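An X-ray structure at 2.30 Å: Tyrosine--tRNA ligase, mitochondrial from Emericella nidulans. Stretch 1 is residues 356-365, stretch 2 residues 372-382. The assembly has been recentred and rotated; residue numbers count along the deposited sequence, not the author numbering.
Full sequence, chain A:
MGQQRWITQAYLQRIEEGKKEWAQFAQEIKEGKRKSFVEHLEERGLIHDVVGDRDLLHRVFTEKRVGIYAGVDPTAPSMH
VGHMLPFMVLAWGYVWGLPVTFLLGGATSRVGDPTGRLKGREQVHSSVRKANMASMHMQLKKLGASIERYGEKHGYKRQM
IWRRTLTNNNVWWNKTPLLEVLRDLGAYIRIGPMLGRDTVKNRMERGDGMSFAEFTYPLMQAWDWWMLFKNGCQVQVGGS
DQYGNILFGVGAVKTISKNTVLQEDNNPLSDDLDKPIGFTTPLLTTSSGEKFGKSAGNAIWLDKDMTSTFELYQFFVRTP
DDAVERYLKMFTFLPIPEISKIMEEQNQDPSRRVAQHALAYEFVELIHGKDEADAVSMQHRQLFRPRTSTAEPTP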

# COMPACT_ATOMS: atom_id res chain seq x y z
N GLN A 356 -41.76 14.99 -20.67
CA GLN A 356 -40.36 15.17 -21.01
C GLN A 356 -39.91 16.62 -20.81
O GLN A 356 -38.79 16.87 -20.36
CB GLN A 356 -40.09 14.74 -22.45
CG GLN A 356 -39.98 13.23 -22.66
CD GLN A 356 -41.32 12.56 -22.94
OE1 GLN A 356 -42.37 13.19 -22.87
NE2 GLN A 356 -41.27 11.28 -23.28
N HIS A 357 -40.78 17.57 -21.15
CA HIS A 357 -40.46 18.99 -21.00
C HIS A 357 -40.37 19.38 -19.53
O HIS A 357 -39.50 20.16 -19.15
CB HIS A 357 -41.50 19.85 -21.71
CG HIS A 357 -41.27 19.99 -23.18
ND1 HIS A 357 -40.18 20.68 -23.70
CD2 HIS A 357 -41.96 19.54 -24.25
CE1 HIS A 357 -40.23 20.64 -25.02
NE2 HIS A 357 -41.30 19.95 -25.38
N ALA A 358 -41.27 18.85 -18.71
CA ALA A 358 -41.23 19.10 -17.28
C ALA A 358 -39.94 18.54 -16.67
O ALA A 358 -39.33 19.15 -15.80
CB ALA A 358 -42.45 18.51 -16.60
N LEU A 359 -39.54 17.37 -17.15
CA LEU A 359 -38.32 16.72 -16.69
C LEU A 359 -37.09 17.54 -17.07
O LEU A 359 -36.21 17.79 -16.25
CB LEU A 359 -38.20 15.31 -17.27
CG LEU A 359 -36.85 14.61 -17.14
CD1 LEU A 359 -36.50 14.35 -15.68
CD2 LEU A 359 -36.84 13.31 -17.93
N ALA A 360 -37.05 17.95 -18.34
CA ALA A 360 -35.93 18.72 -18.86
C ALA A 360 -35.80 20.06 -18.14
O ALA A 360 -34.70 20.48 -17.79
CB ALA A 360 -36.09 18.94 -20.35
N TYR A 361 -36.93 20.72 -17.91
CA TYR A 361 -36.93 22.02 -17.27
C TYR A 361 -36.38 21.93 -15.85
O TYR A 361 -35.50 22.70 -15.47
CB TYR A 361 -38.34 22.62 -17.25
CG TYR A 361 -38.39 24.01 -16.64
CD1 TYR A 361 -38.31 25.14 -17.44
CD2 TYR A 361 -38.51 24.18 -15.27
CE1 TYR A 361 -38.35 26.41 -16.88
CE2 TYR A 361 -38.55 25.44 -14.71
CZ TYR A 361 -38.47 26.55 -15.52
OH TYR A 361 -38.51 27.80 -14.96
N GLU A 362 -36.92 20.99 -15.08
CA GLU A 362 -36.53 20.83 -13.69
C GLU A 362 -35.03 20.57 -13.54
O GLU A 362 -34.37 21.19 -12.71
CB GLU A 362 -37.31 19.68 -13.04
CG GLU A 362 -38.76 20.03 -12.73
CD GLU A 362 -38.88 21.11 -11.67
OE1 GLU A 362 -39.72 22.02 -11.84
OE2 GLU A 362 -38.13 21.05 -10.67
N PHE A 363 -34.50 19.66 -14.36
CA PHE A 363 -33.10 19.29 -14.21
C PHE A 363 -32.18 20.40 -14.67
O PHE A 363 -31.12 20.62 -14.08
CB PHE A 363 -32.79 18.01 -14.98
CG PHE A 363 -31.43 17.45 -14.69
CD1 PHE A 363 -31.20 16.73 -13.54
CD2 PHE A 363 -30.37 17.68 -15.56
CE1 PHE A 363 -29.94 16.23 -13.26
CE2 PHE A 363 -29.12 17.18 -15.28
CZ PHE A 363 -28.90 16.46 -14.13
N VAL A 364 -32.57 21.12 -15.71
CA VAL A 364 -31.78 22.26 -16.17
C VAL A 364 -31.79 23.35 -15.10
O VAL A 364 -30.77 23.99 -14.86
CB VAL A 364 -32.29 22.81 -17.52
CG1 VAL A 364 -31.68 24.19 -17.81
CG2 VAL A 364 -31.95 21.85 -18.64
N GLU A 365 -32.93 23.56 -14.46
CA GLU A 365 -33.01 24.55 -13.39
C GLU A 365 -32.10 24.15 -12.23
O GLU A 365 -31.40 25.00 -11.68
CB GLU A 365 -34.44 24.72 -12.89
CG GLU A 365 -34.54 25.72 -11.74
CD GLU A 365 -35.97 26.07 -11.36
OE1 GLU A 365 -36.90 25.46 -11.92
OE2 GLU A 365 -36.15 26.95 -10.49
N GLU A 372 -31.65 30.03 -17.07
CA GLU A 372 -31.24 29.12 -18.13
C GLU A 372 -32.39 28.20 -18.53
O GLU A 372 -32.61 27.95 -19.71
CB GLU A 372 -30.03 28.30 -17.71
CG GLU A 372 -28.75 29.11 -17.64
CD GLU A 372 -28.20 29.43 -19.02
OE1 GLU A 372 -27.19 30.16 -19.10
OE2 GLU A 372 -28.79 28.96 -20.02
N ALA A 373 -33.13 27.72 -17.53
CA ALA A 373 -34.25 26.82 -17.78
C ALA A 373 -35.33 27.52 -18.60
O ALA A 373 -35.87 26.94 -19.55
CB ALA A 373 -34.82 26.31 -16.47
N ASP A 374 -35.65 28.75 -18.23
CA ASP A 374 -36.64 29.53 -18.97
C ASP A 374 -36.20 29.76 -20.42
O ASP A 374 -36.97 29.54 -21.35
CB ASP A 374 -36.88 30.89 -18.30
CG ASP A 374 -37.62 30.76 -16.98
OD1 ASP A 374 -38.39 29.78 -16.81
OD2 ASP A 374 -37.45 31.64 -16.11
N ALA A 375 -34.95 30.17 -20.60
CA ALA A 375 -34.44 30.50 -21.93
C ALA A 375 -34.48 29.30 -22.88
O ALA A 375 -35.00 29.41 -23.99
CB ALA A 375 -33.02 31.04 -21.83
N VAL A 376 -33.93 28.17 -22.46
CA VAL A 376 -33.83 27.02 -23.35
C VAL A 376 -35.19 26.38 -23.62
O VAL A 376 -35.43 25.88 -24.72
CB VAL A 376 -32.87 25.94 -22.79
CG1 VAL A 376 -31.47 26.51 -22.60
CG2 VAL A 376 -33.40 25.35 -21.49
N SER A 377 -36.08 26.42 -22.64
CA SER A 377 -37.42 25.85 -22.81
C SER A 377 -38.24 26.67 -23.80
O SER A 377 -38.97 26.11 -24.62
CB SER A 377 -38.15 25.75 -21.47
OG SER A 377 -38.25 27.02 -20.85
N MET A 378 -38.13 27.99 -23.70
CA MET A 378 -38.84 28.87 -24.62
C MET A 378 -38.29 28.70 -26.04
O MET A 378 -39.05 28.59 -27.00
CB MET A 378 -38.71 30.33 -24.18
CG MET A 378 -39.43 30.64 -22.87
SD MET A 378 -41.22 30.42 -22.94
CE MET A 378 -41.68 31.73 -24.06
N GLN A 379 -36.97 28.68 -26.16
CA GLN A 379 -36.33 28.53 -27.46
C GLN A 379 -36.63 27.16 -28.08
O GLN A 379 -36.72 27.04 -29.30
CB GLN A 379 -34.81 28.72 -27.34
CG GLN A 379 -34.25 29.73 -28.33
N HIS A 380 -36.78 26.14 -27.24
CA HIS A 380 -37.04 24.79 -27.72
C HIS A 380 -38.45 24.66 -28.27
O HIS A 380 -38.68 23.99 -29.27
CB HIS A 380 -36.83 23.76 -26.61
CG HIS A 380 -36.68 22.36 -27.11
ND1 HIS A 380 -37.75 21.58 -27.50
CD2 HIS A 380 -35.57 21.58 -27.28
CE1 HIS A 380 -37.32 20.40 -27.89
NE2 HIS A 380 -36.00 20.38 -27.77
N ARG A 381 -39.40 25.32 -27.61
CA ARG A 381 -40.79 25.29 -28.04
C ARG A 381 -40.96 26.11 -29.32
O ARG A 381 -41.64 25.68 -30.25
CB ARG A 381 -41.71 25.82 -26.94
CG ARG A 381 -42.07 24.77 -25.89
CD ARG A 381 -43.01 25.32 -24.82
NE ARG A 381 -42.37 25.42 -23.52
CZ ARG A 381 -42.42 24.48 -22.57
NH1 ARG A 381 -43.08 23.35 -22.78
NH2 ARG A 381 -41.80 24.68 -21.42
N GLN A 382 -40.34 27.28 -29.36
CA GLN A 382 -40.37 28.13 -30.55
C GLN A 382 -39.75 27.46 -31.78
O GLN A 382 -40.12 27.78 -32.91
CB GLN A 382 -39.65 29.45 -30.27
CG GLN A 382 -40.30 30.30 -29.19
O HOH W 1 -40.48 23.08 -20.07

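The two stretches are helical segments packed nearly antiparallel, their N-to-C directions 149° apart and their axes approaching to 8.7 Å. Together they bury 440 Å². On the first helix the largest shares come from His 357, Tyr 361 and Val 364, spaced four and three residues apart so that they fall on one helix face.

Ala 373 sits where the helices come close: its CA lies 5.1 Å from the CA of Glu 365. Its methyl points toward the first helix and fits between larger neighbours. Ala 373 CB lies 3.6 Å from Tyr 361 CE1, over the face of the ring in a CH-pi contact, and 4.0 Å from Val 364 CG1.

Tyr 361 leaves its CA sideways, but chi1 in the t well (-178°) and chi2 near 94° bring the end of the side chain nearer the second helix. The ring thus offers a flat apolar face to Ala 373, while its hydroxyl reaches the more polar margin. There Tyr 361 OH donates a hydrogen bond to Asp 374 OD1 at 2.7 Å. Asp 374 starts away from the first helix; its m rotamer brings the carboxylate back to meet the phenol. A tyrosine serves both needs, packing and polarity, in one side chain with a rigid ring.

Val 364, a buried, beta-branched residue, points its CA-to-CB bond toward the second helix, and with chi1 t its CG1 lies 4.2 Å from Val 376 CG2. Ser 377 suits the ring's edge because it is small and, in its p rotamer, holds OG close to its own helix's backbone: OG is 2.7 Å from Ala 373 O and 2.9 Å from Asp 374 O.

At the other end, His 357 (chi1 m) places CE1 3.6 Å from His 380 ND1, the ring planes inclined at 76°. Its flat imidazole offers an edge to His 380 and one face to Arg 381, whose NH1 lies 3.8 Å from His 357 CG. Arg 381, though poorly ordered, is long enough for its end to come nearer from a sideways start.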